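Local coordinates for protein L-threonine-O-3-phosphate decarboxylase (Porphyromonas gingivalis, PDB 3FKD) that probably decarboxylates L-threonine O-3-phosphate with pyridoxal 5'-phosphate as cofactor, on the fold of class I and II aminotransferases, at residues N68-T73 and Y208-K213; A125-M130 and P159-V164; S171-E176 and K252-T257; L281-K286 and D314-R319. One frame throughout, in Å; residues are numbered along the deposited sequence.

Contact 1 of 4, residues N68-T73 and Y208-K213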
# COMPACT_ATOMS: atom_id res chain seq x y z
N ASN A 68 4.92 21.22 0.67
CA ASN A 68 4.64 20.95 -0.72
C ASN A 68 5.56 19.92 -1.39
O ASN A 68 5.27 19.42 -2.49
CB ASN A 68 4.83 22.24 -1.50
CG ASN A 68 3.66 23.14 -1.43
OD1 ASN A 68 2.51 22.69 -1.28
ND2 ASN A 68 3.91 24.45 -1.54
N ALA A 69 6.71 19.67 -0.79
CA ALA A 69 7.71 18.90 -1.50
C ALA A 69 7.84 17.47 -0.99
O ALA A 69 8.69 16.73 -1.49
CB ALA A 69 9.07 19.62 -1.48
N ILE A 70 7.04 17.08 0.01
CA ILE A 70 7.04 15.69 0.46
C ILE A 70 5.74 14.98 0.11
O ILE A 70 4.68 15.57 0.03
CB ILE A 70 7.39 15.50 1.98
CG1 ILE A 70 8.91 15.49 2.21
CG2 ILE A 70 6.90 14.15 2.50
CD1 ILE A 70 9.57 16.85 2.30
N LEU A 71 5.84 13.69 -0.11
CA LEU A 71 4.67 12.90 -0.37
C LEU A 71 4.98 11.54 0.23
O LEU A 71 5.86 10.82 -0.26
CB LEU A 71 4.42 12.77 -1.88
CG LEU A 71 3.32 11.75 -2.21
CD1 LEU A 71 1.99 12.39 -2.25
CD2 LEU A 71 3.60 11.05 -3.54
N VAL A 72 4.30 11.23 1.33
CA VAL A 72 4.43 9.95 1.97
C VAL A 72 3.82 8.85 1.10
O VAL A 72 2.79 9.01 0.53
CB VAL A 72 3.85 9.96 3.43
CG1 VAL A 72 4.07 8.63 4.13
CG2 VAL A 72 4.47 11.10 4.23
N THR A 73 4.48 7.72 1.05
CA THR A 73 4.12 6.67 0.12
C THR A 73 3.98 5.32 0.85
O THR A 73 4.45 5.19 1.96
CB THR A 73 5.15 6.63 -1.05
OG1 THR A 73 4.54 6.02 -2.18
CG2 THR A 73 6.39 5.88 -0.67
N TYR A 208 8.98 7.82 1.23
CA TYR A 208 8.48 9.10 0.75
C TYR A 208 9.20 9.73 -0.44
O TYR A 208 10.36 9.43 -0.71
CB TYR A 208 8.33 10.13 1.90
CG TYR A 208 9.60 10.48 2.62
CD1 TYR A 208 10.40 11.54 2.19
CD2 TYR A 208 10.00 9.77 3.74
CE1 TYR A 208 11.58 11.86 2.83
CE2 TYR A 208 11.16 10.09 4.40
CZ TYR A 208 11.95 11.14 3.94
OH TYR A 208 13.09 11.45 4.61
N ILE A 209 8.48 10.61 -1.15
CA ILE A 209 9.05 11.37 -2.27
C ILE A 209 9.41 12.81 -1.88
O ILE A 209 8.63 13.49 -1.21
CB ILE A 209 8.13 11.35 -3.51
CG1 ILE A 209 7.79 9.91 -3.89
CG2 ILE A 209 8.78 12.04 -4.69
CD1 ILE A 209 6.77 9.77 -5.02
N VAL A 210 10.61 13.24 -2.27
CA VAL A 210 11.03 14.64 -2.23
C VAL A 210 11.16 15.17 -3.68
O VAL A 210 11.97 14.66 -4.48
CB VAL A 210 12.41 14.83 -1.53
CG1 VAL A 210 12.75 16.33 -1.39
CG2 VAL A 210 12.45 14.16 -0.16
N ALA A 211 10.39 16.19 -4.03
CA ALA A 211 10.60 16.82 -5.31
C ALA A 211 10.18 18.28 -5.31
O ALA A 211 9.52 18.73 -4.38
CB ALA A 211 9.88 16.05 -6.38
N ASN A 212 10.58 19.03 -6.33
CA ASN A 212 10.13 20.41 -6.44
C ASN A 212 8.65 20.33 -6.79
O ASN A 212 8.21 19.36 -7.39
CB ASN A 212 10.92 21.15 -7.49
N LYS A 213 7.85 21.32 -6.41
CA LYS A 213 6.40 21.15 -6.48
C LYS A 213 5.74 21.15 -7.88
O LYS A 213 4.61 20.71 -8.05
CB LYS A 213 5.68 22.09 -5.49
CG LYS A 213 6.08 23.55 -5.57
CD LYS A 213 5.22 24.36 -4.60
CE LYS A 213 3.72 24.07 -4.86
NZ LYS A 213 2.73 24.81 -3.98
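Between Ile70 and Val72 the chain runs antiparallel to Tyr208-Val210, the short strand axes coming within 4.5 Å at 161°. Leu71 and Ile209 form the hydrogen-bonded pair that holds this tight part. Ile209 N points almost straight at Leu71 O (2.8 Å, 170° at the hydrogen), while the return bond from Leu71 N to Ile209 O is 3.0 Å long and more bent. A further bond, from Ala211 N to Ala69 O, carries the ladder one step past the strand. On the face of Leu71 and Ile209 the two side chains lie side by side and point the same way, Leu71 CD2 meeting Ile209 CD1 at 3.7 Å under cover of helix 75-86. The opposite face carries Ile70, Val72 and Tyr208 against Leu59 of helix 53-62, while Val210 packs on Met191 and Tyr193 of the neighbouring strand. Tyr208 CG occupies the crowded position between backbone N and carbonyl carbon (chi1 61°), and Ile70 CG1 approaches the ring obliquely, diagonally across the ladder, 4.2 Å from CD1. Tyr193 of the next strand meets the same ring nearly parallel. The far end is looser and open to solvent: past Ala211 the backbones stop pairing, and the exposed side chains of Asn68 and Lys213 cross obliquely, with Lys213 CD 3.8 Å from Asn68 CB. Strand 70-73 is outermost in the seven-stranded sheet and strand 207-210 is antiparallel to both of its neighbours, the edge arrangement of the large domain of fold-type I pyridoxal phosphate enzymes.

Contact 2 of 4, residues A125-M130 and P159-V164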
# COMPACT_ATOMS: atom_id res chain seq x y z
N ALA A 125 27.26 8.76 -20.18
CA ALA A 125 26.27 8.03 -20.94
C ALA A 125 25.54 9.00 -21.87
O ALA A 125 25.84 10.20 -21.89
CB ALA A 125 25.29 7.35 -20.02
N ASP A 126 24.58 8.49 -22.63
CA ASP A 126 23.85 9.33 -23.58
C ASP A 126 22.51 9.83 -23.02
O ASP A 126 21.52 9.09 -23.02
CB ASP A 126 23.61 8.56 -24.90
CG ASP A 126 23.22 9.46 -26.05
OD1 ASP A 126 23.43 10.69 -25.94
OD2 ASP A 126 22.73 8.94 -27.07
N PHE A 127 22.50 11.08 -22.58
CA PHE A 127 21.33 11.74 -21.99
C PHE A 127 20.47 12.56 -22.95
O PHE A 127 19.54 13.25 -22.54
CB PHE A 127 21.78 12.66 -20.84
CG PHE A 127 22.29 11.92 -19.64
CD1 PHE A 127 23.64 11.75 -19.44
CD2 PHE A 127 21.40 11.38 -18.73
CE1 PHE A 127 24.10 11.07 -18.36
CE2 PHE A 127 21.86 10.69 -17.64
CZ PHE A 127 23.21 10.53 -17.45
N SER A 128 20.79 12.47 -24.24
CA SER A 128 20.20 13.33 -25.26
C SER A 128 18.69 13.43 -25.20
O SER A 128 18.14 14.53 -25.08
CB SER A 128 20.62 12.87 -26.63
OG SER A 128 21.99 12.53 -26.59
N ASN A 129 18.02 12.29 -25.30
CA ASN A 129 16.55 12.29 -25.20
C ASN A 129 16.03 11.44 -24.04
O ASN A 129 15.14 10.61 -24.22
CB ASN A 129 15.91 11.87 -26.52
CG ASN A 129 16.35 12.73 -27.68
OD1 ASN A 129 15.89 13.87 -27.84
ND2 ASN A 129 17.26 12.21 -28.51
N MSE A 130 16.63 11.66 -22.87
CA MSE A 130 16.29 10.92 -21.66
C MSE A 130 15.45 11.77 -20.74
O MSE A 130 15.90 12.79 -20.24
CB MSE A 130 17.56 10.53 -20.89
CG MSE A 130 18.32 9.39 -21.48
SE MSE A 130 17.22 7.87 -22.09
CE MSE A 130 18.73 6.76 -22.59
N PRO A 159 19.89 19.37 -17.47
CA PRO A 159 18.64 20.01 -17.03
C PRO A 159 17.38 19.30 -17.50
O PRO A 159 16.32 19.41 -16.89
CB PRO A 159 18.71 21.37 -17.73
CG PRO A 159 20.15 21.64 -17.85
CD PRO A 159 20.80 20.33 -18.10
N ASP A 160 17.47 18.59 -18.61
CA ASP A 160 16.26 18.09 -19.23
C ASP A 160 16.07 16.63 -18.88
O ASP A 160 15.18 15.97 -19.38
CB ASP A 160 16.27 18.37 -20.73
CG ASP A 160 16.31 19.87 -21.03
OD1 ASP A 160 15.60 20.61 -20.35
OD2 ASP A 160 17.06 20.32 -21.93
N THR A 161 16.92 16.12 -18.01
CA THR A 161 16.73 14.80 -17.48
C THR A 161 16.43 14.91 -15.99
O THR A 161 17.21 15.44 -15.21
CB THR A 161 17.95 13.89 -17.67
OG1 THR A 161 18.28 13.83 -19.07
CG2 THR A 161 17.66 12.50 -17.13
N THR A 162 15.27 14.42 -15.61
CA THR A 162 14.97 14.29 -14.22
C THR A 162 15.70 13.09 -13.66
O THR A 162 15.57 11.97 -14.15
CB THR A 162 13.47 14.15 -14.00
OG1 THR A 162 12.83 15.33 -14.49
CG2 THR A 162 13.17 13.99 -12.50
N PHE A 163 16.50 13.32 -12.65
CA PHE A 163 17.21 12.21 -12.03
C PHE A 163 16.39 11.66 -10.87
O PHE A 163 16.08 12.38 -9.94
CB PHE A 163 18.64 12.61 -11.61
CG PHE A 163 19.56 12.79 -12.76
CD1 PHE A 163 20.37 11.76 -13.18
CD2 PHE A 163 19.56 13.98 -13.48
CE1 PHE A 163 21.20 11.93 -14.28
CE2 PHE A 163 20.40 14.14 -14.59
CZ PHE A 163 21.21 13.12 -14.97
N VAL A 164 16.01 10.39 -10.93
CA VAL A 164 15.33 9.81 -9.80
C VAL A 164 16.34 9.02 -8.96
O VAL A 164 16.92 7.99 -9.38
CB VAL A 164 14.09 8.98 -10.17
CG1 VAL A 164 13.35 8.54 -8.90
CG2 VAL A 164 13.14 9.79 -11.11
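A single hydrogen bond joins loop 125-130 to segment 159-164: the hydroxyl of Thr161 donates to Met130 O, with Thr161 OG1 2.8 Å from that oxygen. The donor lies in the carbonyl plane, on a lone pair. Thr161 OG1 is placed there by a first torsion that sets it beside its own backbone N and anti to the carbonyl carbon (chi1 -57°), which leaves CG2 on the other side, over the rim of the Phe163 ring. The weak CA-H contact from Thr161 to Met130 O, at 3.5 Å between Thr161 CA and that oxygen, adds to this polar link. The apolar part is the meeting of two phenylalanines. Phe127 CE2 touches Phe163 CE1 at 3.6 Å, with ring centres 5.5 Å apart and planes inclined by 52°, so the pair is neither stacked nor edge-to-face. Thr161 OG1 also stands obliquely to the Phe127 ring, 4.0 Å from CD2. Within the loop, a weak bond from Met130 N to Phe127 O folds the chain back. Cys133 of strand 132-136 touches Phe127, Thr161 and Phe163 alike; Leu93 of strand 91-96 lies against Phe127 and the selenomethionine Met130, and helix 148-157 packs on Phe163 through Leu154 and Leu155.

Contact 3 of 4, residues S171-E176 and K252-T257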
# COMPACT_ATOMS: atom_id res chain seq x y z
N SER A 171 21.98 6.10 4.23
CA SER A 171 22.66 5.98 5.52
C SER A 171 23.64 4.76 5.66
O SER A 171 24.30 4.59 6.70
CB SER A 171 21.62 6.08 6.67
OG SER A 171 21.20 4.79 7.05
N PHE A 172 23.73 3.93 4.63
CA PHE A 172 24.66 2.79 4.58
C PHE A 172 26.05 3.23 4.09
O PHE A 172 26.78 2.45 3.56
CB PHE A 172 24.14 1.69 3.63
CG PHE A 172 22.91 0.96 4.11
CD1 PHE A 172 22.73 -0.37 3.80
CD2 PHE A 172 21.93 1.61 4.86
CE1 PHE A 172 21.61 -1.06 4.21
CE2 PHE A 172 20.80 0.94 5.29
CZ PHE A 172 20.63 -0.39 4.97
N THR A 173 26.35 4.51 4.23
CA THR A 173 27.62 5.08 3.83
C THR A 173 28.02 6.26 4.73
O THR A 173 27.16 7.03 5.22
CB THR A 173 27.62 5.59 2.38
OG1 THR A 173 28.94 6.05 2.06
CG2 THR A 173 26.67 6.78 2.22
N THR A 174 29.34 6.38 4.89
CA THR A 174 30.06 7.39 5.65
C THR A 174 30.26 8.67 4.85
O THR A 174 30.51 9.73 5.40
CB THR A 174 31.48 6.84 5.92
OG1 THR A 174 31.43 5.84 6.95
CG2 THR A 174 32.47 7.95 6.30
N GLU A 175 30.19 8.54 3.53
CA GLU A 175 30.55 9.61 2.62
C GLU A 175 29.46 10.67 2.50
O GLU A 175 28.40 10.56 3.13
CB GLU A 175 30.87 9.04 1.24
CG GLU A 175 31.83 7.83 1.26
CD GLU A 175 33.25 8.17 0.84
OE1 GLU A 175 33.91 8.99 1.53
OE2 GLU A 175 33.72 7.61 -0.17
N GLU A 176 29.74 11.71 1.73
CA GLU A 176 28.81 12.84 1.65
C GLU A 176 27.71 12.56 0.68
O GLU A 176 27.96 12.28 -0.49
CB GLU A 176 29.53 14.10 1.20
CG GLU A 176 30.17 14.86 2.31
CD GLU A 176 30.26 16.31 1.96
OE1 GLU A 176 31.37 16.73 1.54
OE2 GLU A 176 29.21 17.01 2.09
N LYS A 252 31.21 0.76 12.17
CA LYS A 252 31.41 -0.59 12.62
C LYS A 252 30.90 -1.66 11.60
O LYS A 252 31.52 -2.70 11.39
CB LYS A 252 30.82 -0.70 14.03
CG LYS A 252 30.42 -2.06 14.48
CD LYS A 252 28.93 -2.32 14.19
CE LYS A 252 28.45 -3.43 15.09
NZ LYS A 252 29.19 -3.35 16.44
N TRP A 253 29.77 -1.40 10.95
CA TRP A 253 29.29 -2.30 9.91
C TRP A 253 30.22 -2.37 8.68
O TRP A 253 30.49 -3.43 8.13
CB TRP A 253 27.91 -1.84 9.47
CG TRP A 253 27.06 -2.91 8.83
CD1 TRP A 253 27.29 -4.26 8.83
CD2 TRP A 253 25.82 -2.70 8.14
NE1 TRP A 253 26.27 -4.90 8.15
CE2 TRP A 253 25.35 -3.97 7.75
CE3 TRP A 253 25.05 -1.56 7.84
CZ2 TRP A 253 24.14 -4.13 7.06
CZ3 TRP A 253 23.87 -1.73 7.15
CH2 TRP A 253 23.42 -3.00 6.76
N GLN A 254 30.67 -1.20 8.24
CA GLN A 254 31.51 -0.99 7.08
C GLN A 254 32.82 -1.73 7.33
O GLN A 254 33.34 -2.41 6.47
CB GLN A 254 31.76 0.51 6.97
CG GLN A 254 32.05 1.12 5.65
CD GLN A 254 31.70 2.63 5.66
OE1 GLN A 254 30.95 3.14 4.79
NE2 GLN A 254 32.20 3.33 6.68
N ARG A 255 33.34 -1.60 8.54
CA ARG A 255 34.60 -2.20 8.89
C ARG A 255 34.51 -3.73 9.08
O ARG A 255 35.42 -4.44 8.69
CB ARG A 255 35.24 -1.40 10.06
CG ARG A 255 35.80 -2.16 11.21
CD ARG A 255 36.37 -1.20 12.24
NE ARG A 255 35.48 -0.91 13.38
CZ ARG A 255 35.15 -1.80 14.33
NH1 ARG A 255 35.61 -3.05 14.27
NH2 ARG A 255 34.36 -1.44 15.34
N ASN A 256 33.43 -4.25 9.61
CA ASN A 256 33.21 -5.69 9.56
C ASN A 256 33.10 -6.20 8.12
O ASN A 256 33.30 -7.38 7.85
CB ASN A 256 31.94 -6.06 10.30
CG ASN A 256 32.02 -5.77 11.76
OD1 ASN A 256 33.10 -5.86 12.35
ND2 ASN A 256 30.89 -5.42 12.36
N THR A 257 32.73 -5.31 7.22
CA THR A 257 32.56 -5.67 5.83
C THR A 257 33.94 -5.86 5.14
O THR A 257 34.12 -6.74 4.29
CB THR A 257 31.77 -4.59 5.11
OG1 THR A 257 30.43 -4.57 5.61
CG2 THR A 257 31.73 -4.85 3.65
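Loop 171-176, irregular in backbone, passes beside helix 250-266 at side-chain distance, its nearest alpha carbons, Thr173 CA and Gln254 CA, being 7.9 Å apart. Two side chains of the helix bridge the gap. Gln254 leaves with CG anti to the backbone N (chi1 -153°) and stays extended beyond it, so that its amide reaches Thr174 at about a right angle. Gln254 NE2 donates to Thr174 OG1 at 2.6 Å, nearly straight (172° at the hydrogen) and with the oxygen almost in the amide plane. One residue earlier, Trp253 brings the CZ3-CH2 end of its six-membered ring to Phe172. Its CZ3 sits over one face of the phenyl ring, offset toward the rim, while the shortest approach is 3.7 Å between Trp253 CH2 and Phe172 CE1. The planes are inclined by 58°. Trp253 NE1 is bonded to Thr322 O, and Phe172 O to the hydroxyl of Thr277. In the loop an ST turn, with Glu175 N donating to Thr173 OG1 at 3.2 Å, has Thr174 at its middle and so shapes the chain that presents its hydroxyl. The chemistry implies a mixed join: the buried aromatic pair supplies contact without direction, whereas the straight amide-to-hydroxyl bond at the partly exposed margin fixes the rotation of the Gln254 amide.

Contact 4 of 4, residues L281-K286 and D314-R319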
# COMPACT_ATOMS: atom_id res chain seq x y z
N LEU A 281 28.39 -7.92 -4.19
CA LEU A 281 28.32 -9.09 -5.05
C LEU A 281 29.57 -10.03 -4.86
O LEU A 281 30.72 -9.58 -4.78
CB LEU A 281 28.19 -8.61 -6.50
CG LEU A 281 26.89 -8.52 -7.32
CD1 LEU A 281 25.58 -8.66 -6.58
CD2 LEU A 281 26.88 -7.25 -8.13
N LEU A 282 29.35 -11.33 -4.75
CA LEU A 282 30.44 -12.24 -5.02
C LEU A 282 30.18 -13.19 -6.22
O LEU A 282 29.04 -13.63 -6.47
CB LEU A 282 30.93 -12.97 -3.76
CG LEU A 282 30.43 -14.32 -3.24
CD1 LEU A 282 30.29 -15.41 -4.34
CD2 LEU A 282 31.41 -14.76 -2.15
N ARG A 283 31.25 -13.47 -6.96
CA ARG A 283 31.19 -14.36 -8.13
C ARG A 283 31.81 -15.71 -7.84
O ARG A 283 32.94 -15.79 -7.35
CB ARG A 283 31.94 -13.72 -9.30
CG ARG A 283 31.42 -14.10 -10.66
CD ARG A 283 32.38 -13.64 -11.73
NE ARG A 283 31.66 -13.21 -12.92
CZ ARG A 283 31.64 -13.88 -14.07
NH1 ARG A 283 30.94 -13.43 -15.10
NH2 ARG A 283 32.33 -15.01 -14.17
N LEU A 284 31.07 -16.77 -8.11
CA LEU A 284 31.65 -18.09 -8.11
C LEU A 284 32.40 -18.30 -9.42
O LEU A 284 31.82 -18.13 -10.48
CB LEU A 284 30.58 -19.15 -7.97
CG LEU A 284 29.75 -19.00 -6.70
CD1 LEU A 284 28.98 -20.27 -6.45
CD2 LEU A 284 30.66 -18.74 -5.55
N LYS A 285 33.70 -18.63 -9.35
CA LYS A 285 34.47 -19.08 -10.52
C LYS A 285 33.80 -20.31 -11.12
O LYS A 285 33.56 -20.37 -12.32
CB LYS A 285 35.92 -19.38 -10.13
CG LYS A 285 36.60 -20.44 -11.00
CD LYS A 285 37.64 -21.31 -10.21
CE LYS A 285 38.93 -20.56 -9.87
NZ LYS A 285 39.64 -21.20 -8.73
N LYS A 286 33.46 -21.29 -10.29
CA LYS A 286 32.66 -22.43 -10.74
C LYS A 286 31.54 -22.75 -9.73
O LYS A 286 31.68 -22.47 -8.54
CB LYS A 286 33.54 -23.68 -10.94
CG LYS A 286 34.77 -23.49 -11.90
CD LYS A 286 34.41 -23.58 -13.41
CE LYS A 286 35.53 -23.00 -14.32
NZ LYS A 286 36.88 -23.66 -14.20
N ASP A 314 24.71 -13.19 -14.34
CA ASP A 314 24.27 -14.55 -14.66
C ASP A 314 24.17 -15.41 -13.37
O ASP A 314 24.08 -14.86 -12.27
CB ASP A 314 25.18 -15.18 -15.72
CG ASP A 314 26.64 -15.25 -15.28
OD1 ASP A 314 26.94 -14.84 -14.14
OD2 ASP A 314 27.48 -15.74 -16.06
N GLU A 315 24.19 -16.73 -13.50
CA GLU A 315 24.03 -17.64 -12.36
C GLU A 315 25.29 -17.80 -11.50
O GLU A 315 25.31 -18.61 -10.56
CB GLU A 315 23.57 -19.03 -12.82
CG GLU A 315 22.29 -19.05 -13.66
N SER A 316 26.34 -17.05 -11.80
CA SER A 316 27.54 -17.14 -10.99
C SER A 316 27.54 -16.12 -9.84
O SER A 316 28.43 -16.14 -9.01
CB SER A 316 28.78 -16.95 -11.86
OG SER A 316 28.81 -15.65 -12.43
N TYR A 317 26.53 -15.23 -9.81
CA TYR A 317 26.50 -14.13 -8.84
C TYR A 317 25.53 -14.31 -7.66
O TYR A 317 24.37 -14.67 -7.84
CB TYR A 317 26.18 -12.81 -9.53
CG TYR A 317 27.28 -12.26 -10.38
CD1 TYR A 317 27.37 -12.59 -11.74
CD2 TYR A 317 28.21 -11.38 -9.87
CE1 TYR A 317 28.36 -12.09 -12.55
CE2 TYR A 317 29.22 -10.87 -10.68
CZ TYR A 317 29.28 -11.23 -12.03
OH TYR A 317 30.26 -10.75 -12.86
N VAL A 318 26.04 -14.05 -6.45
CA VAL A 318 25.19 -13.89 -5.27
C VAL A 318 25.40 -12.52 -4.63
O VAL A 318 26.49 -11.95 -4.72
CB VAL A 318 25.43 -15.00 -4.20
CG1 VAL A 318 25.28 -16.36 -4.82
CG2 VAL A 318 26.79 -14.86 -3.57
N ARG A 319 24.36 -11.98 -4.02
CA ARG A 319 24.50 -10.78 -3.21
C ARG A 319 24.61 -11.21 -1.74
O ARG A 319 23.81 -12.03 -1.28
CB ARG A 319 23.29 -9.82 -3.40
CG ARG A 319 23.54 -8.40 -2.84
CD ARG A 319 22.35 -7.52 -2.89
NE ARG A 319 21.29 -8.15 -2.15
CZ ARG A 319 19.99 -7.96 -2.37
NH1 ARG A 319 19.57 -7.12 -3.33
NH2 ARG A 319 19.13 -8.60 -1.62
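Two strands of the smaller, five-stranded sheet, 279-284 and 317-321, form an antiparallel ladder here, as in the C-terminal domain of class I and II aminotransferases. Leu282 and Val318 are the hydrogen-bonded pair: Leu282 N donates to Val318 O at 2.9 Å and Val318 N returns to Leu282 O at 3.0 Å, both running nearly along the C=O axes. Leu284 N continues the series to Ser316 O, the third residue of a type I turn from Asp314 to Tyr317. That turn is held by Asp314 OD1, which accepts twice, from Ser316 N above the carboxylate plane and from Ser316 OG on its syn lone pair (2.7 Å between Ser316 OG and Asp314 OD1). Leu282 CD1 and Val318 CG2 lie side by side at 3.6 Å on one face. On the other, Leu281 CG meets Tyr317 CD2, and next to it Arg319 leads away, its NH2 bonded to Ser21 O and its NH1 weakly to Asn140 OD1. Arg283 folds over the Tyr317 ring, its CG above the face in a CH-pi contact 4.0 Å from the centroid. Ser316 OG lies over the centre of one guanidinium face, and Asp314 OD2 offers an opposite charge beyond salt-bridge range. With ring and guanidinium perpendicular, Arg283 NE donates to Tyr317 OH at 2.8 Å, 176° at the hydrogen.

Contacts 1 and 2 belong to the same seven-stranded sheet, contact 1 at the 70-73 edge and contact 2 where strand 162-166 begins, with centres 21 Å apart. Contact 4 lies in the other sheet, 37 Å from contact 1 between centres and on the opposite side of the chain's centre. Contact 3 stands between, its centre 27 Å from contact 1 and 23 Å from contact 4; its loop follows strand 162-166 of the large sheet and its helix belongs with the smaller one, so it joins the two. Arg319 of contact 4 bonds weakly to Asn140, in the loop after strand 132-136 of the large sheet, which is consistent with a place near the cofactor cleft between the domains, as in relatives of this family.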